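Local coordinates for protein BCL2-like 10 (Danio rerio, PDB 6FBX) that is a pro-survival member of the Bcl-2 family that binds the BH3 segment of the death promoter Bad and so probably restrains apoptosis, at residues Leu15-Tyr20 with Arg117-Ile122; Tyr41-Met46 with Ile94-Gly99. One frame throughout, in Å; residues are numbered along the deposited sequence.

Contact 1 (Leu15-Tyr20 with Arg117-Ile122)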
loop_
_atom_site.group_PDB
_atom_site.type_symbol
_atom_site.label_atom_id
_atom_site.label_comp_id
_atom_site.label_asym_id
_atom_site.label_seq_id
_atom_site.Cartn_x
_atom_site.Cartn_y
_atom_site.Cartn_z
ATOM N N LEU A 15 8.707 -7.066 -3.968
ATOM C CA LEU A 15 8.891 -8.122 -2.977
ATOM C C LEU A 15 8.158 -7.792 -1.685
ATOM O O LEU A 15 7.517 -8.662 -1.082
ATOM C CB LEU A 15 10.382 -8.333 -2.704
ATOM C CG LEU A 15 11.224 -8.863 -3.867
ATOM C CD1 LEU A 15 12.709 -8.768 -3.543
ATOM C CD2 LEU A 15 10.847 -10.298 -4.198
ATOM N N LEU A 16 8.239 -6.536 -1.246
ATOM C CA LEU A 16 7.583 -6.130 -0.010
ATOM C C LEU A 16 6.067 -6.205 -0.145
ATOM O O LEU A 16 5.377 -6.742 0.731
ATOM C CB LEU A 16 8.023 -4.714 0.361
ATOM C CG LEU A 16 7.726 -4.254 1.785
ATOM C CD1 LEU A 16 8.550 -5.051 2.784
ATOM C CD2 LEU A 16 8.008 -2.764 1.919
ATOM N N ALA A 17 5.533 -5.676 -1.246
ATOM C CA ALA A 17 4.092 -5.725 -1.472
ATOM C C ALA A 17 3.604 -7.160 -1.617
ATOM O O ALA A 17 2.555 -7.524 -1.073
ATOM C CB ALA A 17 3.733 -4.913 -2.716
ATOM N N GLU A 18 4.345 -7.992 -2.351
ATOM C CA GLU A 18 3.938 -9.384 -2.503
ATOM C C GLU A 18 3.899 -10.093 -1.156
ATOM O O GLU A 18 2.990 -10.889 -0.891
ATOM C CB GLU A 18 4.881 -10.109 -3.463
ATOM C CG GLU A 18 4.651 -9.767 -4.921
ATOM C CD GLU A 18 5.444 -10.660 -5.854
ATOM O OE1 GLU A 18 6.651 -10.867 -5.605
ATOM O OE2 GLU A 18 4.854 -11.166 -6.829
ATOM N N ASP A 19 4.873 -9.816 -0.288
ATOM C CA ASP A 19 4.893 -10.468 1.017
ATOM C C ASP A 19 3.700 -10.044 1.861
ATOM O O ASP A 19 3.031 -10.886 2.475
ATOM C CB ASP A 19 6.190 -10.158 1.759
ATOM C CG ASP A 19 6.181 -10.700 3.173
ATOM O OD1 ASP A 19 6.384 -11.920 3.341
ATOM O OD2 ASP A 19 5.937 -9.913 4.110
ATOM N N TYR A 20 3.423 -8.738 1.925
ATOM C CA TYR A 20 2.316 -8.284 2.755
ATOM C C TYR A 20 0.992 -8.825 2.236
ATOM O O TYR A 20 0.144 -9.270 3.017
ATOM C CB TYR A 20 2.261 -6.758 2.827
ATOM C CG TYR A 20 1.213 -6.320 3.814
ATOM C CD1 TYR A 20 1.363 -6.605 5.165
ATOM C CD2 TYR A 20 0.048 -5.681 3.403
ATOM C CE1 TYR A 20 0.402 -6.245 6.084
ATOM C CE2 TYR A 20 -0.921 -5.303 4.324
ATOM C CZ TYR A 20 -0.737 -5.598 5.661
ATOM O OH TYR A 20 -1.691 -5.245 6.586
ATOM N N ARG A 117 -1.262 -8.194 -9.540
ATOM C CA ARG A 117 -1.411 -6.928 -10.249
ATOM C C ARG A 117 -1.407 -5.752 -9.281
ATOM O O ARG A 117 -0.826 -4.701 -9.571
ATOM C CB ARG A 117 -2.698 -6.936 -11.075
ATOM C CG ARG A 117 -2.785 -8.072 -12.081
ATOM C CD ARG A 117 -4.171 -8.155 -12.701
ATOM N NE ARG A 117 -4.328 -7.258 -13.845
ATOM C CZ ARG A 117 -4.265 -7.632 -15.123
ATOM N NH1 ARG A 117 -4.051 -8.900 -15.454
ATOM N NH2 ARG A 117 -4.423 -6.729 -16.081
ATOM N N LEU A 118 -2.056 -5.904 -8.125
ATOM C CA LEU A 118 -2.046 -4.829 -7.138
ATOM C C LEU A 118 -0.642 -4.598 -6.598
ATOM O O LEU A 118 -0.227 -3.451 -6.400
ATOM C CB LEU A 118 -3.017 -5.144 -6.003
ATOM C CG LEU A 118 -4.489 -4.793 -6.260
ATOM C CD1 LEU A 118 -4.946 -5.216 -7.644
ATOM C CD2 LEU A 118 -5.369 -5.424 -5.192
ATOM N N ALA A 119 0.108 -5.674 -6.358
ATOM C CA ALA A 119 1.484 -5.529 -5.896
ATOM C C ALA A 119 2.328 -4.779 -6.919
ATOM O O ALA A 119 3.127 -3.904 -6.560
ATOM C CB ALA A 119 2.090 -6.905 -5.615
ATOM N N GLU A 120 2.168 -5.115 -8.199
ATOM C CA GLU A 120 2.922 -4.434 -9.244
ATOM C C GLU A 120 2.523 -2.968 -9.348
ATOM O O GLU A 120 3.369 -2.116 -9.643
ATOM C CB GLU A 120 2.708 -5.141 -10.583
ATOM C CG GLU A 120 3.283 -6.546 -10.626
ATOM C CD GLU A 120 2.983 -7.264 -11.925
ATOM O OE1 GLU A 120 3.934 -7.767 -12.558
ATOM O OE2 GLU A 120 1.798 -7.320 -12.317
ATOM N N THR A 121 1.248 -2.655 -9.108
ATOM C CA THR A 121 0.807 -1.265 -9.141
ATOM C C THR A 121 1.477 -0.447 -8.043
ATOM O O THR A 121 1.941 0.673 -8.290
ATOM C CB THR A 121 -0.715 -1.204 -9.018
ATOM O OG1 THR A 121 -1.301 -1.882 -10.135
ATOM C CG2 THR A 121 -1.210 0.235 -8.991
ATOM N N ILE A 122 1.541 -0.990 -6.824
ATOM C CA ILE A 122 2.264 -0.311 -5.749
ATOM C C ILE A 122 3.726 -0.136 -6.132
ATOM O O ILE A 122 4.306 0.944 -5.972
ATOM C CB ILE A 122 2.127 -1.090 -4.427
ATOM C CG1 ILE A 122 0.692 -1.014 -3.900
ATOM C CG2 ILE A 122 3.105 -0.547 -3.376
ATOM C CD1 ILE A 122 0.427 -1.929 -2.715
#

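Contact 2 (Tyr41-Met46 with Ile94-Gly99)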
loop_
_atom_site.group_PDB
_atom_site.type_symbol
_atom_site.label_atom_id
_atom_site.label_comp_id
_atom_site.label_asym_id
_atom_site.label_seq_id
_atom_site.Cartn_x
_atom_site.Cartn_y
_atom_site.Cartn_z
ATOM N N TYR A 41 3.949 -5.616 10.628
ATOM C CA TYR A 41 3.518 -5.099 11.921
ATOM C C TYR A 41 2.767 -3.784 11.759
ATOM O O TYR A 41 1.668 -3.614 12.299
ATOM C CB TYR A 41 4.729 -4.915 12.835
ATOM C CG TYR A 41 4.390 -4.319 14.182
ATOM C CD1 TYR A 41 4.375 -2.943 14.372
ATOM C CD2 TYR A 41 4.080 -5.131 15.263
ATOM C CE1 TYR A 41 4.061 -2.394 15.599
ATOM C CE2 TYR A 41 3.766 -4.591 16.495
ATOM C CZ TYR A 41 3.758 -3.223 16.658
ATOM O OH TYR A 41 3.446 -2.681 17.884
ATOM N N LEU A 42 3.346 -2.844 11.008
ATOM C CA LEU A 42 2.796 -1.494 10.941
ATOM C C LEU A 42 1.490 -1.452 10.161
ATOM O O LEU A 42 0.532 -0.798 10.587
ATOM C CB LEU A 42 3.823 -0.552 10.311
ATOM C CG LEU A 42 5.034 -0.280 11.204
ATOM C CD1 LEU A 42 6.175 0.337 10.403
ATOM C CD2 LEU A 42 4.641 0.629 12.353
ATOM N N ALA A 43 1.433 -2.135 9.016
ATOM C CA ALA A 43 0.216 -2.118 8.213
ATOM C C ALA A 43 -0.931 -2.828 8.918
ATOM O O ALA A 43 -2.089 -2.419 8.772
ATOM C CB ALA A 43 0.478 -2.747 6.845
ATOM N N LYS A 44 -0.638 -3.882 9.688
ATOM C CA LYS A 44 -1.692 -4.531 10.463
ATOM C C LYS A 44 -2.096 -3.692 11.664
ATOM O O LYS A 44 -3.261 -3.720 12.075
ATOM C CB LYS A 44 -1.245 -5.920 10.913
ATOM C CG LYS A 44 -1.341 -6.977 9.834
ATOM C CD LYS A 44 -2.790 -7.249 9.463
ATOM C CE LYS A 44 -2.902 -8.286 8.369
ATOM N NZ LYS A 44 -4.315 -8.471 7.953
ATOM N N GLU A 45 -1.149 -2.951 12.245
ATOM C CA GLU A 45 -1.499 -1.998 13.289
ATOM C C GLU A 45 -2.485 -0.965 12.760
ATOM O O GLU A 45 -3.510 -0.686 13.394
ATOM C CB GLU A 45 -0.237 -1.325 13.828
ATOM C CG GLU A 45 -0.493 -0.364 14.976
ATOM C CD GLU A 45 0.774 0.312 15.463
ATOM O OE1 GLU A 45 1.844 0.071 14.866
ATOM O OE2 GLU A 45 0.699 1.083 16.442
ATOM N N MET A 46 -2.205 -0.397 11.584
ATOM C CA MET A 46 -3.122 0.594 11.033
ATOM C C MET A 46 -4.474 -0.031 10.716
ATOM O O MET A 46 -5.517 0.593 10.940
ATOM C CB MET A 46 -2.533 1.250 9.786
ATOM C CG MET A 46 -3.298 2.514 9.391
ATOM S SD MET A 46 -2.751 3.257 7.852
ATOM C CE MET A 46 -1.245 4.073 8.361
ATOM N N ILE A 94 -1.316 2.775 2.132
ATOM C CA ILE A 94 -1.446 2.152 0.816
ATOM C C ILE A 94 -1.333 0.638 0.945
ATOM O O ILE A 94 -2.132 -0.114 0.371
ATOM C CB ILE A 94 -0.395 2.724 -0.156
ATOM C CG1 ILE A 94 -0.734 4.181 -0.486
ATOM C CG2 ILE A 94 -0.313 1.869 -1.426
ATOM C CD1 ILE A 94 0.302 4.903 -1.340
ATOM N N PHE A 95 -0.343 0.170 1.716
ATOM C CA PHE A 95 -0.189 -1.264 1.943
ATOM C C PHE A 95 -1.383 -1.833 2.701
ATOM O O PHE A 95 -1.909 -2.890 2.336
ATOM C CB PHE A 95 1.116 -1.542 2.701
ATOM C CG PHE A 95 2.327 -1.616 1.815
ATOM C CD1 PHE A 95 2.974 -2.822 1.601
ATOM C CD2 PHE A 95 2.814 -0.485 1.188
ATOM C CE1 PHE A 95 4.084 -2.898 0.787
ATOM C CE2 PHE A 95 3.929 -0.554 0.369
ATOM C CZ PHE A 95 4.562 -1.761 0.168
ATOM N N THR A 96 -1.830 -1.145 3.757
ATOM C CA THR A 96 -2.983 -1.622 4.516
ATOM C C THR A 96 -4.202 -1.763 3.618
ATOM O O THR A 96 -4.875 -2.800 3.614
ATOM C CB THR A 96 -3.296 -0.668 5.668
ATOM O OG1 THR A 96 -2.138 -0.511 6.498
ATOM C CG2 THR A 96 -4.453 -1.204 6.503
ATOM N N PHE A 97 -4.507 -0.714 2.853
ATOM C CA PHE A 97 -5.676 -0.740 1.984
ATOM C C PHE A 97 -5.572 -1.857 0.955
ATOM O O PHE A 97 -6.548 -2.574 0.706
ATOM C CB PHE A 97 -5.832 0.615 1.298
ATOM C CG PHE A 97 -7.029 0.705 0.404
ATOM C CD1 PHE A 97 -8.292 0.440 0.893
ATOM C CD2 PHE A 97 -6.892 1.072 -0.924
ATOM C CE1 PHE A 97 -9.399 0.522 0.073
ATOM C CE2 PHE A 97 -7.999 1.159 -1.750
ATOM C CZ PHE A 97 -9.251 0.886 -1.249
ATOM N N THR A 98 -4.397 -2.028 0.350
ATOM C CA THR A 98 -4.244 -3.050 -0.680
ATOM C C THR A 98 -4.345 -4.449 -0.086
ATOM O O THR A 98 -4.869 -5.367 -0.726
ATOM C CB THR A 98 -2.914 -2.862 -1.407
ATOM O OG1 THR A 98 -2.864 -1.543 -1.967
ATOM C CG2 THR A 98 -2.760 -3.879 -2.526
ATOM N N GLY A 99 -3.853 -4.629 1.140
ATOM C CA GLY A 99 -4.012 -5.907 1.813
ATOM C C GLY A 99 -5.465 -6.265 2.055
ATOM O O GLY A 99 -5.867 -7.418 1.884
#

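Contact 1 (Leu15-Tyr20 with Arg117-Ile122)
Two residues before A119, which meets A17 across the contact, the carbonyl oxygen R117 O is gripped twice from within its own helix: T121 N takes it at 2.9 Å as the helical bond, and T121 OG1 adds a second bond to R117 O, also 2.9 Å. The two donors arrive from opposite faces of the carbonyl plane, the hydroxyl tilted 34° from it, and S70 OG adds weak hydrogen bonds to both R117 O and T121 OG1. This holds the hydroxyl in place; the threonine faces helix 69-80, where it packs on Q74 and M77. The interface with 15-20 itself is apolar and small. The methyl of A17 lies against the side of A119, A17 CB to A119 CB 3.9 Å, and is equally near A119 CA. With alanines facing each other at the closest point, the axes approach to 8.5 Å at 144°, a roughly antiparallel packing. In the all-helical Bcl-2 fold, this sets the N-terminal helix 2-24 against helix 112-129. On the side of helix 88-107, I122 CD1 comes to 4.5 Å from A17 CB; its side chain also touches I94, F95 and T98 of that helix. On the partly exposed side, E18 CG lies beside the backbone N, anti to the carbonyl carbon (chi1 -76°), which puts the methylene alongside the alanine, E18 CG to A119 CB 3.9 Å. Beyond CG the chain runs on extended, and the carboxylate ends in a salt bridge with R116. That arginine probably offsets the nearby like charge of E120, whose OE1 lies 6.7 Å from E18 OE2.

Contact 2 (Tyr41-Met46 with Ile94-Gly99)
The wall of the BH3-binding groove of this Bcl-2 fold is backed here by the crossing of helix 34-49 over the central helix 88-107, and T96 is the side chain on which the crossing turns. T96 OG1 lies 3.0 Å from A43 O, within hydrogen-bonding distance, but V92 O one turn back on its own helix competes for the same single proton. The hydroxyl reaches both because OG1 is anti to the carbonyl carbon and beside the backbone N (chi1 -56°). That torsion also brings the methyl up to the oxygen end of the same A43 carbonyl, T96 CG2 to A43 O 3.5 Å, so the oxygen of A43 rests against both branches of the threonine. From the other helix, A43 points its methyl into the interface: A43 CB comes to 3.5 Å from T96 OG1 and to 4.4 Å from F95 CB, while the ring of F95 leads away toward I122. One turn on, M46 passes over T96 at a slant, M46 CB at 3.8 Å from T96 OG1 and its sulfur a little farther; the chain then bends at chi3 (-77°). F54 of helix 51-65 packs on both M46 and T96. Small side chains at the centre allow an axis separation of 8.6 Å at a steep 71°. On another side of the central helix, I94 O accepts from T98 OG1 at 2.8 Å as well as from T98 N, the two arriving from opposite faces of the carbonyl. The bound peptide packs on L42, E45 and M46 from one helix and on F97 from the other, an arrangement typical of the ligand groove of pro-survival Bcl-2 proteins.

How the contacts relate
Both contacts are buried near the middle of the chain, their centres 12 Å apart, and contact 2 is nested within the loop that contact 1 closes. They share no helix, yet they touch: Y20 lies over the methyl of A43 and against the backbone of F95, while I122 packs on T98. Helix 88-107 is thus approached by helices of both contacts. Contact 1 is purely apolar across its two segments, with the carboxylate of E18 at its partly exposed edge. Contact 2 brings a threonine hydroxyl and a backbone carbonyl into the core and directly borders the groove. Each centres on an alanine, but the crossings differ, roughly antiparallel against steep.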